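Local coordinates for protein glycosyl hydrolase BlGH5_18 (Bifidobacterium longum subsp. infantis, PDB 7LQX) that probably hydrolyses glycosidic bonds in N-glycans, as a family 5 (subfamily 18) glycoside hydrolase of a gut bacterium, at residues A360-V371 against A401-A411; G381-R392 against E426-Y437. One frame throughout, in Å; residues are numbered along the deposited sequence.

Contact 1 of 2, residues A360-V371 against A401-A411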
loop_
_atom_site.group_PDB
_atom_site.type_symbol
_atom_site.label_atom_id
_atom_site.label_comp_id
_atom_site.label_asym_id
_atom_site.label_seq_id
_atom_site.Cartn_x
_atom_site.Cartn_y
_atom_site.Cartn_z
ATOM N N ALA A 360 31.373 2.132 -31.140
ATOM C CA ALA A 360 32.547 2.978 -31.031
ATOM C C ALA A 360 33.757 2.163 -30.593
ATOM O O ALA A 360 33.638 1.069 -30.036
ATOM C CB ALA A 360 32.297 4.078 -29.997
ATOM N N GLY A 361 34.932 2.725 -30.839
ATOM C CA GLY A 361 36.190 2.102 -30.487
ATOM C C GLY A 361 36.672 2.522 -29.119
ATOM O O GLY A 361 35.881 2.885 -28.239
ATOM N N GLY A 362 37.995 2.519 -28.956
ATOM C CA GLY A 362 38.620 2.670 -27.661
ATOM C C GLY A 362 38.670 4.097 -27.157
ATOM O O GLY A 362 38.170 5.036 -27.774
ATOM N N ASN A 363 39.304 4.246 -25.994
ATOM C CA ASN A 363 39.348 5.495 -25.250
ATOM C C ASN A 363 40.795 5.842 -24.965
ATOM O O ASN A 363 41.535 5.008 -24.441
ATOM C CB ASN A 363 38.635 5.314 -23.916
ATOM C CG ASN A 363 37.165 5.084 -24.087
ATOM O OD1 ASN A 363 36.702 3.949 -24.216
ATOM N ND2 ASN A 363 36.404 6.169 -24.089
ATOM N N ASP A 364 41.180 7.079 -25.270
ATOM C CA ASP A 364 42.580 7.464 -25.195
ATOM C C ASP A 364 43.030 7.829 -23.790
ATOM O O ASP A 364 44.219 7.678 -23.474
ATOM C CB ASP A 364 42.816 8.684 -26.089
ATOM C CG ASP A 364 42.580 8.391 -27.551
ATOM O OD1 ASP A 364 43.204 7.443 -28.074
ATOM O OD2 ASP A 364 41.773 9.111 -28.177
ATOM N N ALA A 365 42.129 8.345 -22.964
ATOM C CA ALA A 365 42.482 8.879 -21.663
ATOM C C ALA A 365 41.559 8.291 -20.614
ATOM O O ALA A 365 40.447 7.850 -20.913
ATOM C CB ALA A 365 42.355 10.406 -21.640
ATOM N N ALA A 366 42.028 8.289 -19.370
ATOM C CA ALA A 366 41.176 7.872 -18.270
ATOM C C ALA A 366 41.493 8.664 -17.012
ATOM O O ALA A 366 42.656 8.976 -16.736
ATOM C CB ALA A 366 41.294 6.373 -17.970
ATOM N N VAL A 367 40.438 8.993 -16.270
ATOM C CA VAL A 367 40.551 9.514 -14.914
ATOM C C VAL A 367 40.599 8.328 -13.957
ATOM O O VAL A 367 39.824 7.371 -14.102
ATOM C CB VAL A 367 39.385 10.458 -14.582
ATOM C CG1 VAL A 367 39.569 11.039 -13.190
ATOM C CG2 VAL A 367 39.280 11.583 -15.618
ATOM N N VAL A 368 41.519 8.391 -12.996
ATOM C CA VAL A 368 41.771 7.297 -12.065
ATOM C C VAL A 368 40.987 7.512 -10.776
ATOM O O VAL A 368 41.090 8.563 -10.136
ATOM C CB VAL A 368 43.279 7.181 -11.767
ATOM C CG1 VAL A 368 43.522 6.066 -10.781
ATOM C CG2 VAL A 368 44.062 6.948 -13.047
ATOM N N ILE A 369 40.250 6.484 -10.372
ATOM C CA ILE A 369 39.458 6.477 -9.146
ATOM C C ILE A 369 40.133 5.540 -8.153
ATOM O O ILE A 369 40.208 4.328 -8.388
ATOM C CB ILE A 369 38.023 6.002 -9.430
ATOM C CG1 ILE A 369 37.322 6.918 -10.430
ATOM C CG2 ILE A 369 37.212 5.940 -8.148
ATOM C CD1 ILE A 369 35.997 6.373 -10.952
ATOM N N GLU A 370 40.608 6.092 -7.036
ATOM C CA GLU A 370 41.180 5.273 -5.975
ATOM C C GLU A 370 40.089 4.427 -5.333
ATOM O O GLU A 370 39.019 4.937 -4.979
ATOM C CB GLU A 370 41.829 6.158 -4.914
ATOM C CG GLU A 370 43.129 6.797 -5.354
ATOM C CD GLU A 370 44.257 5.790 -5.520
ATOM O OE1 GLU A 370 44.294 4.785 -4.775
ATOM O OE2 GLU A 370 45.114 6.002 -6.401
ATOM N N VAL A 371 40.369 3.138 -5.161
ATOM C CA VAL A 371 39.375 2.199 -4.659
ATOM C C VAL A 371 39.849 1.550 -3.364
ATOM O O VAL A 371 41.048 1.479 -3.072
ATOM C CB VAL A 371 38.978 1.138 -5.706
ATOM C CG1 VAL A 371 38.237 1.789 -6.859
ATOM C CG2 VAL A 371 40.192 0.380 -6.220
ATOM N N ALA A 401 39.179 14.103 -25.704
ATOM C CA ALA A 401 40.107 13.032 -25.363
ATOM C C ALA A 401 39.432 11.675 -25.240
ATOM O O ALA A 401 40.115 10.687 -24.950
ATOM C CB ALA A 401 40.832 13.350 -24.055
ATOM N N ARG A 402 38.119 11.608 -25.441
ATOM C CA ARG A 402 37.356 10.370 -25.328
ATOM C C ARG A 402 37.674 9.654 -24.015
ATOM O O ARG A 402 38.072 8.491 -24.013
ATOM C CB ARG A 402 37.621 9.439 -26.503
ATOM C CG ARG A 402 37.003 9.854 -27.817
ATOM C CD ARG A 402 37.234 8.766 -28.877
ATOM N NE ARG A 402 36.663 7.468 -28.505
ATOM C CZ ARG A 402 35.361 7.193 -28.550
ATOM N NH1 ARG A 402 34.504 8.123 -28.943
ATOM N NH2 ARG A 402 34.913 5.995 -28.204
ATOM N N PRO A 403 37.521 10.328 -22.879
ATOM C CA PRO A 403 37.931 9.706 -21.623
ATOM C C PRO A 403 37.009 8.579 -21.195
ATOM O O PRO A 403 35.794 8.596 -21.420
ATOM C CB PRO A 403 37.850 10.858 -20.613
ATOM C CG PRO A 403 36.741 11.739 -21.163
ATOM C CD PRO A 403 36.958 11.681 -22.670
ATOM N N THR A 404 37.611 7.612 -20.523
ATOM C CA THR A 404 36.879 6.679 -19.684
ATOM C C THR A 404 37.317 6.904 -18.238
ATOM O O THR A 404 38.005 7.873 -17.918
ATOM C CB THR A 404 37.052 5.248 -20.191
ATOM O OG1 THR A 404 36.172 4.374 -19.474
ATOM C CG2 THR A 404 38.493 4.753 -20.044
ATOM N N LEU A 405 36.882 6.013 -17.360
ATOM C CA LEU A 405 37.299 6.008 -15.966
ATOM C C LEU A 405 37.873 4.642 -15.650
ATOM O O LEU A 405 37.349 3.627 -16.108
ATOM C CB LEU A 405 36.134 6.322 -15.029
ATOM C CG LEU A 405 35.706 7.780 -15.269
ATOM C CD1 LEU A 405 34.321 7.863 -15.897
ATOM C CD2 LEU A 405 35.829 8.658 -14.032
ATOM N N VAL A 406 38.941 4.621 -14.860
ATOM C CA VAL A 406 39.538 3.368 -14.423
ATOM C C VAL A 406 39.795 3.451 -12.926
ATOM O O VAL A 406 39.928 4.533 -12.352
ATOM C CB VAL A 406 40.845 3.028 -15.170
ATOM C CG1 VAL A 406 40.600 2.911 -16.662
ATOM C CG2 VAL A 406 41.921 4.055 -14.869
ATOM N N THR A 407 39.854 2.285 -12.287
ATOM C CA THR A 407 40.255 2.264 -10.895
ATOM C C THR A 407 41.776 2.338 -10.775
ATOM O O THR A 407 42.527 2.114 -11.733
ATOM C CB THR A 407 39.791 0.985 -10.201
ATOM O OG1 THR A 407 40.543 -0.119 -10.716
ATOM C CG2 THR A 407 38.297 0.764 -10.401
ATOM N N SER A 408 42.220 2.616 -9.547
ATOM C CA SER A 408 43.650 2.621 -9.247
ATOM C C SER A 408 44.309 1.277 -9.545
ATOM O O SER A 408 45.477 1.244 -9.937
ATOM C CB SER A 408 43.861 3.049 -7.793
ATOM O OG SER A 408 42.957 2.392 -6.920
ATOM N N ALA A 409 43.593 0.165 -9.378
ATOM C CA ALA A 409 44.146 -1.137 -9.740
ATOM C C ALA A 409 44.327 -1.266 -11.250
ATOM O O ALA A 409 45.387 -1.683 -11.724
ATOM C CB ALA A 409 43.247 -2.248 -9.196
ATOM N N THR A 410 43.309 -0.893 -12.025
ATOM C CA THR A 410 43.432 -0.949 -13.481
ATOM C C THR A 410 44.548 -0.039 -13.970
ATOM O O THR A 410 45.266 -0.377 -14.919
ATOM C CB THR A 410 42.086 -0.580 -14.102
ATOM O OG1 THR A 410 41.124 -1.555 -13.688
ATOM C CG2 THR A 410 42.150 -0.542 -15.609
ATOM N N ALA A 411 44.733 1.106 -13.307
ATOM C CA ALA A 411 45.765 2.044 -13.717
ATOM C C ALA A 411 47.163 1.457 -13.588
ATOM O O ALA A 411 48.097 1.997 -14.180
ATOM C CB ALA A 411 45.667 3.328 -12.888
#
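Leu-405 lays its CD2 methyl between Val-367 and Ile-369, 3.8 Å from Ile-369 CD1. Its chi1 of -67° sets CG beside the backbone N, and of the two methyls it is CD2 that meets Val-367 CB and Ile-369 CD1. Helix 388-399 packs on this face through Ile-389, which touches Val-367 and Leu-405. On the reverse face Val-406 CG1 meets Ala-366 CB at 3.8 Å. There Val-368 CG2 touches both Val-406 CG2 and Ala-411 CB.

Strands 365-369 and 403-407 run parallel. Thr-404 N, Val-367 N, Val-406 N and Ile-369 N donate in turn across the seam. The shortest of these bonds joins Ile-369 N to Val-406 O, 2.8 Å. Past the strands, Ser-408 N bonds to Ile-369 O, and Ser-408 OG accepts from Val-371 N at 3.2 Å.

At the other end the Arg-402 chain bends at chi3 (59°) and turns its guanidinium edge to the loop. NE bonds almost straight to Gly-362 O, 3.0 Å away and in the guanidinium plane. NH2 reaches Gly-361 O at 3.3 Å and also bonds to Gln-302 O. Asn-363 ND2 donates back to Arg-402 O, 2.9 Å, from above the carbonyl plane. A leucine in place of Arg-402 would probably leave the carbonyls of Gly-361, Gly-362 and Gln-302 without these donors and let the loop before the strand shift. The chemistry thus changes along the contact: main-chain bonds and aliphatic side chains join the buried strands, while an arginine gathering carbonyl oxygens ties down the more exposed loop.

Contact 2 of 2, residues G381-R392 against E426-Y437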
loop_
_atom_site.group_PDB
_atom_site.type_symbol
_atom_site.label_atom_id
_atom_site.label_comp_id
_atom_site.label_asym_id
_atom_site.label_seq_id
_atom_site.Cartn_x
_atom_site.Cartn_y
_atom_site.Cartn_z
ATOM N N GLY A 381 31.426 10.293 -3.559
ATOM C CA GLY A 381 30.893 11.632 -3.730
ATOM C C GLY A 381 31.629 12.414 -4.799
ATOM O O GLY A 381 31.022 13.181 -5.546
ATOM N N ALA A 382 32.943 12.221 -4.900
ATOM C CA ALA A 382 33.715 12.928 -5.913
ATOM C C ALA A 382 33.286 12.557 -7.328
ATOM O O ALA A 382 33.626 13.273 -8.276
ATOM C CB ALA A 382 35.199 12.619 -5.738
ATOM N N CYS A 383 32.559 11.455 -7.493
ATOM C CA CYS A 383 32.070 11.033 -8.798
ATOM C C CYS A 383 30.752 11.686 -9.190
ATOM O O CYS A 383 30.347 11.576 -10.352
ATOM C CB CYS A 383 31.902 9.511 -8.822
ATOM S SG CYS A 383 33.426 8.607 -8.584
ATOM N N GLY A 384 30.074 12.361 -8.271
ATOM C CA GLY A 384 28.796 12.957 -8.576
ATOM C C GLY A 384 28.905 14.375 -9.102
ATOM O O GLY A 384 29.979 14.979 -9.132
ATOM N N PRO A 385 27.766 14.949 -9.487
ATOM C CA PRO A 385 27.771 16.297 -10.073
ATOM C C PRO A 385 28.411 17.329 -9.151
ATOM O O PRO A 385 28.028 17.472 -7.989
ATOM C CB PRO A 385 26.280 16.581 -10.304
ATOM C CG PRO A 385 25.664 15.234 -10.472
ATOM C CD PRO A 385 26.427 14.324 -9.535
ATOM N N GLY A 386 29.387 18.059 -9.693
ATOM C CA GLY A 386 30.170 19.003 -8.927
ATOM C C GLY A 386 31.411 18.423 -8.287
ATOM O O GLY A 386 32.211 19.177 -7.722
ATOM N N GLY A 387 31.589 17.098 -8.350
ATOM C CA GLY A 387 32.729 16.449 -7.743
ATOM C C GLY A 387 33.962 16.495 -8.623
ATOM O O GLY A 387 33.913 16.791 -9.815
ATOM N N SER A 388 35.106 16.164 -8.019
ATOM C CA SER A 388 36.381 16.305 -8.712
ATOM C C SER A 388 36.555 15.281 -9.830
ATOM O O SER A 388 37.108 15.607 -10.885
ATOM C CB SER A 388 37.519 16.208 -7.697
ATOM O OG SER A 388 37.327 15.106 -6.825
ATOM N N ILE A 389 36.134 14.032 -9.617
ATOM C CA ILE A 389 36.218 13.035 -10.684
ATOM C C ILE A 389 35.299 13.427 -11.833
ATOM O O ILE A 389 35.685 13.400 -13.008
ATOM C CB ILE A 389 35.862 11.637 -10.149
ATOM C CG1 ILE A 389 36.900 11.137 -9.143
ATOM C CG2 ILE A 389 35.721 10.646 -11.305
ATOM C CD1 ILE A 389 38.265 10.790 -9.748
ATOM N N PHE A 390 34.054 13.780 -11.499
ATOM C CA PHE A 390 33.071 14.228 -12.478
ATOM C C PHE A 390 33.641 15.337 -13.342
ATOM O O PHE A 390 33.608 15.260 -14.573
ATOM C CB PHE A 390 31.846 14.707 -11.688
ATOM C CG PHE A 390 30.615 15.013 -12.512
ATOM C CD1 PHE A 390 30.482 16.229 -13.167
ATOM C CD2 PHE A 390 29.565 14.111 -12.571
ATOM C CE1 PHE A 390 29.337 16.523 -13.899
ATOM C CE2 PHE A 390 28.415 14.409 -13.292
ATOM C CZ PHE A 390 28.309 15.610 -13.963
ATOM N N GLU A 391 34.210 16.367 -12.714
ATOM C CA GLU A 391 34.671 17.526 -13.475
ATOM C C GLU A 391 35.925 17.233 -14.289
ATOM O O GLU A 391 36.065 17.752 -15.401
ATOM C CB GLU A 391 34.832 18.725 -12.546
ATOM C CG GLU A 391 33.473 19.141 -11.990
ATOM C CD GLU A 391 33.439 20.481 -11.292
ATOM O OE1 GLU A 391 34.503 21.013 -10.911
ATOM O OE2 GLU A 391 32.317 20.997 -11.117
ATOM N N ARG A 392 36.840 16.401 -13.786
ATOM C CA ARG A 392 37.987 16.025 -14.605
ATOM C C ARG A 392 37.542 15.274 -15.855
ATOM O O ARG A 392 38.028 15.537 -16.965
ATOM C CB ARG A 392 38.971 15.190 -13.793
ATOM C CG ARG A 392 39.700 15.975 -12.727
ATOM C CD ARG A 392 40.655 15.079 -11.962
ATOM N NE ARG A 392 41.375 15.790 -10.911
ATOM C CZ ARG A 392 42.470 16.514 -11.116
ATOM N NH1 ARG A 392 42.974 16.623 -12.338
ATOM N NH2 ARG A 392 43.079 17.114 -10.099
ATOM N N GLU A 426 44.912 10.428 -15.687
ATOM C CA GLU A 426 44.823 11.640 -14.882
ATOM C C GLU A 426 44.389 11.273 -13.471
ATOM O O GLU A 426 43.336 10.658 -13.283
ATOM C CB GLU A 426 43.842 12.630 -15.508
ATOM C CG GLU A 426 43.710 13.914 -14.723
ATOM C CD GLU A 426 43.027 15.001 -15.509
ATOM O OE1 GLU A 426 43.309 15.117 -16.723
ATOM O OE2 GLU A 426 42.214 15.735 -14.914
ATOM N N THR A 427 45.184 11.663 -12.482
ATOM C CA THR A 427 44.866 11.352 -11.096
ATOM C C THR A 427 44.093 12.500 -10.446
ATOM O O THR A 427 44.162 13.652 -10.874
ATOM C CB THR A 427 46.140 11.055 -10.303
ATOM O OG1 THR A 427 47.047 12.155 -10.419
ATOM C CG2 THR A 427 46.818 9.793 -10.826
ATOM N N ASP A 428 43.368 12.172 -9.383
ATOM C CA ASP A 428 42.514 13.146 -8.708
ATOM C C ASP A 428 43.262 13.673 -7.492
ATOM O O ASP A 428 43.125 13.161 -6.380
ATOM C CB ASP A 428 41.191 12.523 -8.293
ATOM C CG ASP A 428 40.156 13.566 -7.921
ATOM O OD1 ASP A 428 40.337 14.743 -8.309
ATOM O OD2 ASP A 428 39.158 13.213 -7.255
ATOM N N ASP A 429 44.020 14.742 -7.702
ATOM C CA ASP A 429 45.033 15.142 -6.737
ATOM C C ASP A 429 44.449 15.813 -5.502
ATOM O O ASP A 429 45.044 15.723 -4.421
ATOM C CB ASP A 429 46.037 16.066 -7.428
ATOM C CG ASP A 429 46.763 15.376 -8.577
ATOM O OD1 ASP A 429 46.834 14.130 -8.564
ATOM O OD2 ASP A 429 47.255 16.075 -9.491
ATOM N N GLU A 430 43.306 16.478 -5.628
ATOM C CA GLU A 430 42.670 17.169 -4.504
ATOM C C GLU A 430 41.176 16.879 -4.553
ATOM O O GLU A 430 40.373 17.723 -4.965
ATOM C CB GLU A 430 42.954 18.673 -4.547
ATOM C CG GLU A 430 44.427 19.046 -4.344
ATOM C CD GLU A 430 44.678 20.549 -4.400
ATOM O OE1 GLU A 430 43.745 21.324 -4.100
ATOM O OE2 GLU A 430 45.810 20.953 -4.748
ATOM N N PRO A 431 40.767 15.680 -4.132
ATOM C CA PRO A 431 39.361 15.288 -4.302
ATOM C C PRO A 431 38.397 16.174 -3.529
ATOM O O PRO A 431 38.719 16.711 -2.466
ATOM C CB PRO A 431 39.327 13.847 -3.772
ATOM C CG PRO A 431 40.736 13.352 -3.954
ATOM C CD PRO A 431 41.592 14.558 -3.643
ATOM N N HIS A 432 37.193 16.313 -4.076
ATOM C CA HIS A 432 36.117 17.005 -3.384
ATOM C C HIS A 432 34.786 16.434 -3.852
ATOM O O HIS A 432 34.675 15.859 -4.940
ATOM C CB HIS A 432 36.166 18.526 -3.565
ATOM C CG HIS A 432 36.066 18.981 -4.983
ATOM N ND1 HIS A 432 34.869 19.051 -5.663
ATOM C CD2 HIS A 432 37.014 19.401 -5.851
ATOM C CE1 HIS A 432 35.085 19.494 -6.889
ATOM N NE2 HIS A 432 36.379 19.708 -7.030
ATOM N N GLY A 433 33.765 16.628 -3.018
ATOM C CA GLY A 433 32.495 15.962 -3.189
ATOM C C GLY A 433 31.592 16.615 -4.211
ATOM O O GLY A 433 31.919 17.619 -4.842
ATOM N N ALA A 434 30.404 16.025 -4.346
ATOM C CA ALA A 434 29.452 16.366 -5.403
ATOM C C ALA A 434 28.577 17.527 -4.945
ATOM O O ALA A 434 27.420 17.368 -4.553
ATOM C CB ALA A 434 28.611 15.144 -5.746
ATOM N N LYS A 435 29.137 18.731 -5.047
ATOM C CA LYS A 435 28.474 19.888 -4.457
ATOM C C LYS A 435 27.110 20.173 -5.074
ATOM O O LYS A 435 26.251 20.759 -4.407
ATOM C CB LYS A 435 29.371 21.117 -4.561
ATOM C CG LYS A 435 29.872 21.407 -5.955
ATOM C CD LYS A 435 30.663 22.709 -5.980
ATOM C CE LYS A 435 31.452 22.858 -7.266
ATOM N NZ LYS A 435 32.606 21.922 -7.294
ATOM N N TYR A 436 26.879 19.797 -6.333
ATOM C CA TYR A 436 25.591 20.069 -6.960
ATOM C C TYR A 436 24.578 18.952 -6.748
ATOM O O TYR A 436 23.372 19.191 -6.845
ATOM C CB TYR A 436 25.759 20.296 -8.462
ATOM C CG TYR A 436 26.717 21.408 -8.822
ATOM C CD1 TYR A 436 26.692 22.628 -8.154
ATOM C CD2 TYR A 436 27.654 21.234 -9.831
ATOM C CE1 TYR A 436 27.577 23.650 -8.493
ATOM C CE2 TYR A 436 28.535 22.244 -10.174
ATOM C CZ TYR A 436 28.500 23.442 -9.501
ATOM O OH TYR A 436 29.392 24.426 -9.860
ATOM N N TYR A 437 25.039 17.735 -6.493
ATOM C CA TYR A 437 24.135 16.644 -6.165
ATOM C C TYR A 437 23.522 16.871 -4.799
ATOM O O TYR A 437 22.307 16.747 -4.618
ATOM C CB TYR A 437 24.965 15.370 -6.128
ATOM C CG TYR A 437 24.256 14.050 -6.052
ATOM C CD1 TYR A 437 23.472 13.595 -7.101
ATOM C CD2 TYR A 437 24.456 13.209 -4.968
ATOM C CE1 TYR A 437 22.872 12.358 -7.051
ATOM C CE2 TYR A 437 23.866 11.973 -4.909
ATOM C CZ TYR A 437 23.080 11.546 -5.952
ATOM O OH TYR A 437 22.504 10.299 -5.901
HETATM O O HOH W 1 31.764 23.620 -11.065
HETATM O O HOH W 2 36.889 19.935 -9.931
HETATM O O HOH W 3 34.523 22.863 -8.939
HETATM O O HOH W 4 41.432 17.047 -7.762
#
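Ser-388 OG sits between its backbone N and carbonyl carbon (chi1 47°), and Asp-428 turns CG anti to its own N (chi1 -165°). These torsions bring the two side chains together. OG donates to the syn lone pair of Asp-428 OD2, 2.7 Å away, and accepts from His-432 N. Ser-388 N in turn bonds to His-432 O at 3.1 Å. Ser-388 CB lies over the face of the His-432 ring in a CH-pi contact.

Arg-392 runs extended from CG to NE. Its NE and NH1 form hydrogen-bonded salt bridges to Asp-428 OD1 at 3.0 Å and Glu-426 OE2 at 2.8 Å, both at the guanidinium edge. Both carboxylates stand steeply to the guanidinium plane. Thr-427 O lies over one guanidinium face. Glu-426 has a second partner: its OE1 forms a salt bridge with Arg-395.

At the other end Lys-435 NZ bonds to Gly-386 O, 2.8 Å, on a lone pair in the carbonyl plane. Glu-391 reaches His-432, Lys-435 and Tyr-436 through waters, and its OE2 also bonds to Tyr-243. Tyr-436 N donates to Pro-385 O, 3.1 Å away. Gly-386 turns with positive phi, where a CB would strike Lys-435 and Tyr-436. The arrangement is a type II beta turn from Gly-384 to Gly-387 leading into a helix, with Gly-387 as N-cap and the C-terminal segment wrapped across the helix start.

How the contacts relate
Both contacts lie in the C-terminal part of the chain around the three-stranded parallel sheet, beside the (beta/alpha)8 barrel of the family. Contact 1 is within the sheet, mostly buried, and pairs two strands of a beta-alpha-beta unit. Contact 2 lies beside the sheet, is partly buried, and fixes the start of the unit's helix, 388-399, to the chain leaving strand 424-426. They meet at that third strand: Glu-426 is probably hydrogen-bonded through its backbone to Ala-366 and Val-368. Ile-389 CD1 also packs against Val-368 O. Aliphatic packing and regular strand bonding dominate contact 1. Contact 2, nearer solvent, relies more on salt bridges, waters and side-chain to backbone bonds.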